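FBP protein (Leishmania major, PDB 5OFU) probably catalyses the magnesium-dependent hydrolysis of fructose 1,6-bisphosphate to fructose 6-phosphate and phosphate, a step of carbohydrate biosynthesis. Local coordinates at residues Ser213-Asn218 / Tyr244-Ile249; Gly263-Tyr268 / Gln326-Cys331. All coordinates share one frame; numbering follows the deposited sequence.

Contact 1 of 2, residues Ser213-Asn218 / Tyr244-Ile249. With F6P (6-O-phosphono-beta-D-fructofuranose), chain F; F6P (6-O-phosphono-beta-D-fructofuranose), chain I.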
loop_
_atom_site.group_PDB
_atom_site.type_symbol
_atom_site.label_atom_id
_atom_site.label_comp_id
_atom_site.label_asym_id
_atom_site.label_seq_id
_atom_site.Cartn_x
_atom_site.Cartn_y
_atom_site.Cartn_z
ATOM N N SER A 213 5.173 -33.030 17.298
ATOM C CA SER A 213 6.610 -33.302 17.505
ATOM C C SER A 213 7.514 -32.138 17.082
ATOM O O SER A 213 8.373 -32.292 16.206
ATOM C CB SER A 213 7.012 -34.572 16.757
ATOM O OG SER A 213 6.214 -35.666 17.151
ATOM N N ILE A 214 7.304 -30.968 17.687
ATOM C CA ILE A 214 8.148 -29.791 17.437
ATOM C C ILE A 214 8.496 -29.175 18.775
ATOM O O ILE A 214 7.611 -28.993 19.615
ATOM C CB ILE A 214 7.468 -28.714 16.537
ATOM C CG1 ILE A 214 6.991 -29.326 15.212
ATOM C CG2 ILE A 214 8.434 -27.566 16.239
ATOM C CD1 ILE A 214 6.069 -28.423 14.412
ATOM N N TYR A 215 9.773 -28.852 18.971
ATOM C CA TYR A 215 10.209 -28.177 20.185
ATOM C C TYR A 215 11.045 -26.941 19.872
ATOM O O TYR A 215 11.812 -26.911 18.901
ATOM C CB TYR A 215 10.955 -29.130 21.130
ATOM C CG TYR A 215 12.357 -29.489 20.717
ATOM C CD1 TYR A 215 12.582 -30.450 19.748
ATOM C CD2 TYR A 215 13.462 -28.884 21.316
ATOM C CE1 TYR A 215 13.863 -30.800 19.371
ATOM C CE2 TYR A 215 14.753 -29.222 20.945
ATOM C CZ TYR A 215 14.951 -30.187 19.971
ATOM O OH TYR A 215 16.234 -30.562 19.571
ATOM N N SER A 216 10.886 -25.938 20.732
ATOM C CA SER A 216 11.448 -24.618 20.526
ATOM C C SER A 216 12.136 -24.126 21.799
ATOM O O SER A 216 11.482 -23.870 22.800
ATOM C CB SER A 216 10.341 -23.659 20.069
ATOM O OG SER A 216 10.881 -22.433 19.643
ATOM N N VAL A 217 13.462 -24.020 21.737
ATOM C CA VAL A 217 14.291 -23.647 22.880
ATOM C C VAL A 217 15.669 -23.285 22.331
ATOM O O VAL A 217 16.018 -23.723 21.226
ATOM C CB VAL A 217 14.386 -24.816 23.906
ATOM C CG1 VAL A 217 15.023 -26.065 23.292
ATOM C CG2 VAL A 217 15.143 -24.397 25.157
ATOM N N ASN A 218 16.424 -22.467 23.068
ATOM C CA ASN A 218 17.801 -22.109 22.696
ATOM C C ASN A 218 18.804 -23.121 23.273
ATOM O O ASN A 218 19.234 -22.988 24.416
ATOM C CB ASN A 218 18.158 -20.682 23.162
ATOM C CG ASN A 218 19.518 -20.217 22.650
ATOM O OD1 ASN A 218 20.337 -21.006 22.145
ATOM N ND2 ASN A 218 19.771 -18.930 22.773
ATOM N N TYR A 244 11.423 -35.750 16.611
ATOM C CA TYR A 244 11.075 -34.351 16.857
ATOM C C TYR A 244 11.804 -33.424 15.890
ATOM O O TYR A 244 12.939 -33.676 15.528
ATOM C CB TYR A 244 11.418 -33.968 18.303
ATOM C CG TYR A 244 10.350 -34.326 19.311
ATOM C CD1 TYR A 244 10.222 -35.634 19.797
ATOM C CD2 TYR A 244 9.463 -33.358 19.791
ATOM C CE1 TYR A 244 9.229 -35.963 20.721
ATOM C CE2 TYR A 244 8.468 -33.673 20.724
ATOM C CZ TYR A 244 8.353 -34.975 21.184
ATOM O OH TYR A 244 7.390 -35.293 22.108
ATOM N N SER A 245 11.143 -32.349 15.483
ATOM C CA SER A 245 11.769 -31.283 14.702
ATOM C C SER A 245 12.029 -30.068 15.605
ATOM O O SER A 245 11.232 -29.789 16.502
ATOM C CB SER A 245 10.847 -30.890 13.558
ATOM O OG SER A 245 11.532 -30.079 12.628
ATOM N N ALA A 246 13.152 -29.379 15.401
ATOM C CA ALA A 246 13.498 -28.187 16.188
ATOM C C ALA A 246 13.257 -26.896 15.400
ATOM O O ALA A 246 13.561 -26.832 14.208
ATOM C CB ALA A 246 14.938 -28.247 16.645
ATOM N N ARG A 247 12.687 -25.897 16.071
ATOM C CA ARG A 247 12.489 -24.570 15.521
ATOM C C ARG A 247 12.713 -23.539 16.606
ATOM O O ARG A 247 12.113 -23.632 17.672
ATOM C CB ARG A 247 11.061 -24.413 14.979
ATOM C CG ARG A 247 10.745 -25.243 13.740
ATOM C CD ARG A 247 11.546 -24.743 12.549
ATOM N NE ARG A 247 11.226 -25.410 11.285
ATOM C CZ ARG A 247 11.758 -26.552 10.832
ATOM N NH1 ARG A 247 12.653 -27.245 11.538
ATOM N NH2 ARG A 247 11.366 -27.009 9.643
ATOM N N TYR A 248 13.536 -22.533 16.331
ATOM C CA TYR A 248 13.693 -21.408 17.255
ATOM C C TYR A 248 14.067 -20.141 16.489
ATOM O O TYR A 248 15.215 -19.933 16.115
ATOM C CB TYR A 248 14.716 -21.743 18.317
ATOM C CG TYR A 248 14.768 -20.795 19.495
ATOM C CD1 TYR A 248 13.791 -20.835 20.501
ATOM C CD2 TYR A 248 15.817 -19.895 19.641
ATOM C CE1 TYR A 248 13.862 -19.996 21.601
ATOM C CE2 TYR A 248 15.891 -19.045 20.739
ATOM C CZ TYR A 248 14.919 -19.103 21.715
ATOM O OH TYR A 248 15.022 -18.282 22.799
ATOM N N ILE A 249 13.041 -19.340 16.225
ATOM C CA ILE A 249 13.161 -18.074 15.529
ATOM C C ILE A 249 13.973 -17.071 16.354
ATOM O O ILE A 249 14.723 -16.303 15.793
ATOM C CB ILE A 249 11.753 -17.506 15.191
ATOM C CG1 ILE A 249 11.012 -18.430 14.204
ATOM C CG2 ILE A 249 11.835 -16.093 14.619
ATOM C CD1 ILE A 249 9.519 -18.165 14.108
HETATM O O1 F6P F . 13.697 -10.716 25.659
HETATM C C1 F6P F . 12.616 -11.524 25.172
HETATM C C2 F6P F . 13.062 -12.247 23.908
HETATM O O2 F6P F . 13.361 -11.266 22.906
HETATM C C3 F6P F . 12.019 -13.238 23.395
HETATM O O3 F6P F . 11.294 -12.740 22.270
HETATM C C4 F6P F . 12.797 -14.480 23.008
HETATM O O4 F6P F . 12.107 -15.695 23.299
HETATM C C5 F6P F . 14.063 -14.382 23.827
HETATM O O5 F6P F . 14.237 -13.011 24.198
HETATM C C6 F6P F . 15.277 -14.848 23.052
HETATM O O6 F6P F . 16.313 -15.031 24.014
HETATM P P F6P F . 17.690 -15.776 23.650
HETATM O O1P F6P F . 18.449 -14.771 22.814
HETATM O O2P F6P F . 17.257 -17.026 22.914
HETATM O O3P F6P F . 18.287 -15.974 25.012
HETATM O O1 F6P I . 13.574 -27.758 1.711
HETATM C C1 F6P I . 14.366 -26.589 1.978
HETATM C C2 F6P I . 14.024 -26.020 3.358
HETATM O O2 F6P I . 12.668 -25.539 3.342
HETATM C C3 F6P I . 14.991 -24.922 3.791
HETATM O O3 F6P I . 14.433 -23.618 3.610
HETATM C C4 F6P I . 15.278 -25.179 5.257
HETATM O O4 F6P I . 16.612 -24.834 5.642
HETATM C C5 F6P I . 15.013 -26.659 5.410
HETATM O O5 F6P I . 14.147 -27.051 4.343
HETATM C C6 F6P I . 14.337 -27.018 6.719
HETATM O O6 F6P I . 14.438 -28.436 6.842
HETATM P P F6P I . 14.090 -29.230 8.195
HETATM O O1P F6P I . 14.352 -30.656 7.770
HETATM O O2P F6P I . 12.625 -28.986 8.455
HETATM O O3P F6P I . 15.002 -28.605 9.234
#
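The Y248 ring lies with one face against the backbone of 213-218: N218 N stands 3.8 Å above the ring plane, over its centre, and V217 C sits nearer the rim. At the ring edge are S216 OG and a phosphate oxygen, O2P, of fructose 6-phosphate (chain F). The Y244 ring receives S213 CB over one face as a CH-pi contact, 4.2 Å from its centroid, while its hydroxyl is hydrogen-bonded to E327. A246 lies over one face of the Y215 ring, its CA toward the rim and its CB in an off-centre CH-pi contact. With CG set between its backbone N and carbonyl carbon (chi1 75°), Y215 swings its ring over the neighbouring strand, and its OH bonds to E219. Strands 214-216 and 245-246 run parallel here, joined by helix 227-238 in a beta-alpha-beta unit of the C-terminal domain. S245 N bonds to S213 O, Y215 N to S245 O at 3.0 Å, and R247 N to Y215 O. S216 OG donates to R247 O (2.6 Å), a side-chain bond next to the backbone ones. Past the strands, Y248 OH (2.6 Å) and N218 ND2 (3.2 Å), their side chains packed together, both donate to O2P of the chain F ligand; N218 OD1 is hydrogen-bonded to G220 N. The R247 side chain turns away: NH1 bonds in the guanidinium plane to A246 O at 2.9 Å, steadying the group, and NH2 donates to O2P of fructose 6-phosphate (chain I) at 2.6 Å, in the pocket of the second subunit.

Contact 2 of 2, residues Gly263-Tyr268 / Gln326-Cys331. With F6P (6-O-phosphono-beta-D-fructofuranose), chain F.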
loop_
_atom_site.group_PDB
_atom_site.type_symbol
_atom_site.label_atom_id
_atom_site.label_comp_id
_atom_site.label_asym_id
_atom_site.label_seq_id
_atom_site.Cartn_x
_atom_site.Cartn_y
_atom_site.Cartn_z
ATOM N N GLY A 263 1.049 -26.692 16.867
ATOM C CA GLY A 263 1.283 -27.519 18.042
ATOM C C GLY A 263 2.767 -27.594 18.312
ATOM O O GLY A 263 3.595 -27.256 17.454
ATOM N N GLY A 264 3.099 -28.064 19.510
ATOM C CA GLY A 264 4.487 -28.302 19.921
ATOM C C GLY A 264 4.712 -27.732 21.301
ATOM O O GLY A 264 3.767 -27.585 22.074
ATOM N N ILE A 265 5.965 -27.411 21.598
ATOM C CA ILE A 265 6.335 -26.823 22.869
ATOM C C ILE A 265 7.359 -25.711 22.676
ATOM O O ILE A 265 8.245 -25.801 21.837
ATOM C CB ILE A 265 6.856 -27.894 23.884
ATOM C CG1 ILE A 265 6.942 -27.288 25.293
ATOM C CG2 ILE A 265 8.201 -28.493 23.462
ATOM C CD1 ILE A 265 7.249 -28.296 26.379
ATOM N N PHE A 266 7.209 -24.661 23.474
ATOM C CA PHE A 266 8.172 -23.576 23.571
ATOM C C PHE A 266 8.704 -23.545 25.000
ATOM O O PHE A 266 7.933 -23.542 25.953
ATOM C CB PHE A 266 7.508 -22.232 23.220
ATOM C CG PHE A 266 8.432 -21.062 23.354
ATOM C CD1 PHE A 266 9.324 -20.747 22.334
ATOM C CD2 PHE A 266 8.452 -20.307 24.527
ATOM C CE1 PHE A 266 10.207 -19.689 22.464
ATOM C CE2 PHE A 266 9.327 -19.251 24.669
ATOM C CZ PHE A 266 10.209 -18.938 23.631
ATOM N N CYS A 267 10.020 -23.494 25.138
ATOM C CA CYS A 267 10.662 -23.523 26.446
ATOM C C CYS A 267 11.701 -22.444 26.575
ATOM O O CYS A 267 12.529 -22.267 25.680
ATOM C CB CYS A 267 11.348 -24.868 26.672
ATOM S SG CYS A 267 10.205 -26.254 26.732
ATOM N N TYR A 268 11.651 -21.721 27.681
ATOM C CA TYR A 268 12.784 -20.941 28.122
ATOM C C TYR A 268 12.989 -21.262 29.602
ATOM O O TYR A 268 12.395 -20.616 30.465
ATOM C CB TYR A 268 12.580 -19.450 27.860
ATOM C CG TYR A 268 13.913 -18.756 27.717
ATOM C CD1 TYR A 268 14.823 -18.753 28.770
ATOM C CD2 TYR A 268 14.285 -18.126 26.516
ATOM C CE1 TYR A 268 16.056 -18.150 28.651
ATOM C CE2 TYR A 268 15.528 -17.519 26.396
ATOM C CZ TYR A 268 16.403 -17.542 27.475
ATOM O OH TYR A 268 17.629 -16.946 27.418
ATOM N N GLN A 326 -0.062 -32.370 25.975
ATOM C CA GLN A 326 0.720 -33.606 26.114
ATOM C C GLN A 326 2.222 -33.400 25.999
ATOM O O GLN A 326 2.980 -34.144 26.612
ATOM C CB GLN A 326 0.277 -34.675 25.122
ATOM C CG GLN A 326 -1.117 -35.199 25.415
ATOM C CD GLN A 326 -1.641 -36.134 24.343
ATOM O OE1 GLN A 326 -0.895 -36.581 23.473
ATOM N NE2 GLN A 326 -2.933 -36.429 24.397
ATOM N N GLU A 327 2.653 -32.397 25.239
ATOM C CA GLU A 327 4.078 -32.073 25.140
ATOM C C GLU A 327 4.590 -31.410 26.426
ATOM O O GLU A 327 5.719 -31.671 26.847
ATOM C CB GLU A 327 4.367 -31.184 23.920
ATOM C CG GLU A 327 3.947 -31.773 22.574
ATOM C CD GLU A 327 4.695 -33.035 22.165
ATOM O OE1 GLU A 327 5.817 -33.287 22.667
ATOM O OE2 GLU A 327 4.165 -33.777 21.307
ATOM N N VAL A 328 3.771 -30.555 27.037
ATOM C CA VAL A 328 4.110 -29.925 28.319
ATOM C C VAL A 328 4.062 -30.954 29.449
ATOM O O VAL A 328 4.859 -30.877 30.387
ATOM C CB VAL A 328 3.198 -28.712 28.638
ATOM C CG1 VAL A 328 3.478 -28.149 30.027
ATOM C CG2 VAL A 328 3.387 -27.608 27.599
ATOM N N ASP A 329 3.153 -31.924 29.362
ATOM C CA ASP A 329 3.103 -33.018 30.353
ATOM C C ASP A 329 4.364 -33.882 30.320
ATOM O O ASP A 329 4.938 -34.175 31.362
ATOM C CB ASP A 329 1.842 -33.879 30.177
ATOM C CG ASP A 329 0.562 -33.150 30.616
ATOM O OD1 ASP A 329 0.619 -32.327 31.558
ATOM O OD2 ASP A 329 -0.506 -33.394 30.020
ATOM N N LEU A 330 4.790 -34.277 29.123
ATOM C CA LEU A 330 6.035 -35.021 28.964
ATOM C C LEU A 330 7.191 -34.276 29.617
ATOM O O LEU A 330 7.935 -34.854 30.389
ATOM C CB LEU A 330 6.341 -35.275 27.486
ATOM C CG LEU A 330 7.603 -36.103 27.197
ATOM C CD1 LEU A 330 7.539 -37.441 27.920
ATOM C CD2 LEU A 330 7.821 -36.309 25.698
ATOM N N CYS A 331 7.311 -32.990 29.315
ATOM C CA CYS A 331 8.360 -32.139 29.883
ATOM C C CYS A 331 8.354 -32.141 31.413
ATOM O O CYS A 331 9.393 -32.334 32.046
ATOM C CB CYS A 331 8.210 -30.702 29.345
ATOM S SG CYS A 331 9.455 -29.515 29.902
HETATM O O1 F6P F . 13.697 -10.716 25.659
HETATM C C1 F6P F . 12.616 -11.524 25.172
HETATM C C2 F6P F . 13.062 -12.247 23.908
HETATM O O2 F6P F . 13.361 -11.266 22.906
HETATM C C3 F6P F . 12.019 -13.238 23.395
HETATM O O3 F6P F . 11.294 -12.740 22.270
HETATM C C4 F6P F . 12.797 -14.480 23.008
HETATM O O4 F6P F . 12.107 -15.695 23.299
HETATM C C5 F6P F . 14.063 -14.382 23.827
HETATM O O5 F6P F . 14.237 -13.011 24.198
HETATM C C6 F6P F . 15.277 -14.848 23.052
HETATM O O6 F6P F . 16.313 -15.031 24.014
HETATM P P F6P F . 17.690 -15.776 23.650
HETATM O O1P F6P F . 18.449 -14.771 22.814
HETATM O O2P F6P F . 17.257 -17.026 22.914
HETATM O O3P F6P F . 18.287 -15.974 25.012
#
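I265 points toward the helix and sets its outer end against E327, V328 and C331. The helix, 325-337, covers strand 265-268 of the mixed sheet in the C-terminal domain, an alpha/beta packing with the two short axes 8.9 Å apart and 41° from parallel. The I265 chain is fully extended (chi1 -168°, chi2 172°), which carries CD1 onto the helix surface. I265 CD1 lies 3.7 Å from E327 O and 4.1 Å from V328 CG2, and one turn on, 3.9 Å from C331 CB. Close to the strand backbone, I265 CB faces E327 CB, and the latter also lies 4.1 Å from G264 O. E327 thus packs against the strand through its CB while its chain bends at chi2 and directs the carboxylate to Y244 OH and R212 N. F266 leaves the strand away from the helix, and its ring meets fructose 6-phosphate (chain F) at the edge, CZ 3.8 Å from O4. At the end of the strand the Y268 ring has the ligand phosphorus at its edge, in the ring plane, and Y268 OH donates to phosphate oxygen O3P at 2.7 Å.

In the fold
Contacts 1 and 2 follow one another along the chain, and their centres lie 10 Å apart within the C-terminal domain. Strand 214-216 is the shared neighbour, paired in parallel with 245-246 on one side and 265-268 on the other; S216 O and C267 N, 2.8 Å apart, probably form one of the hydrogen bonds of the second pairing. The helix of contact 2 also reaches contact 1, with E327 OE1 2.6 Å from Y244 OH. Both contacts deliver residues to one phosphate of fructose 6-phosphate (chain F), contact 1 at O2P and contact 2 at O3P. K278 of the same chain and R247 of the second subunit also bond to this ligand, so the site spans the subunit interface.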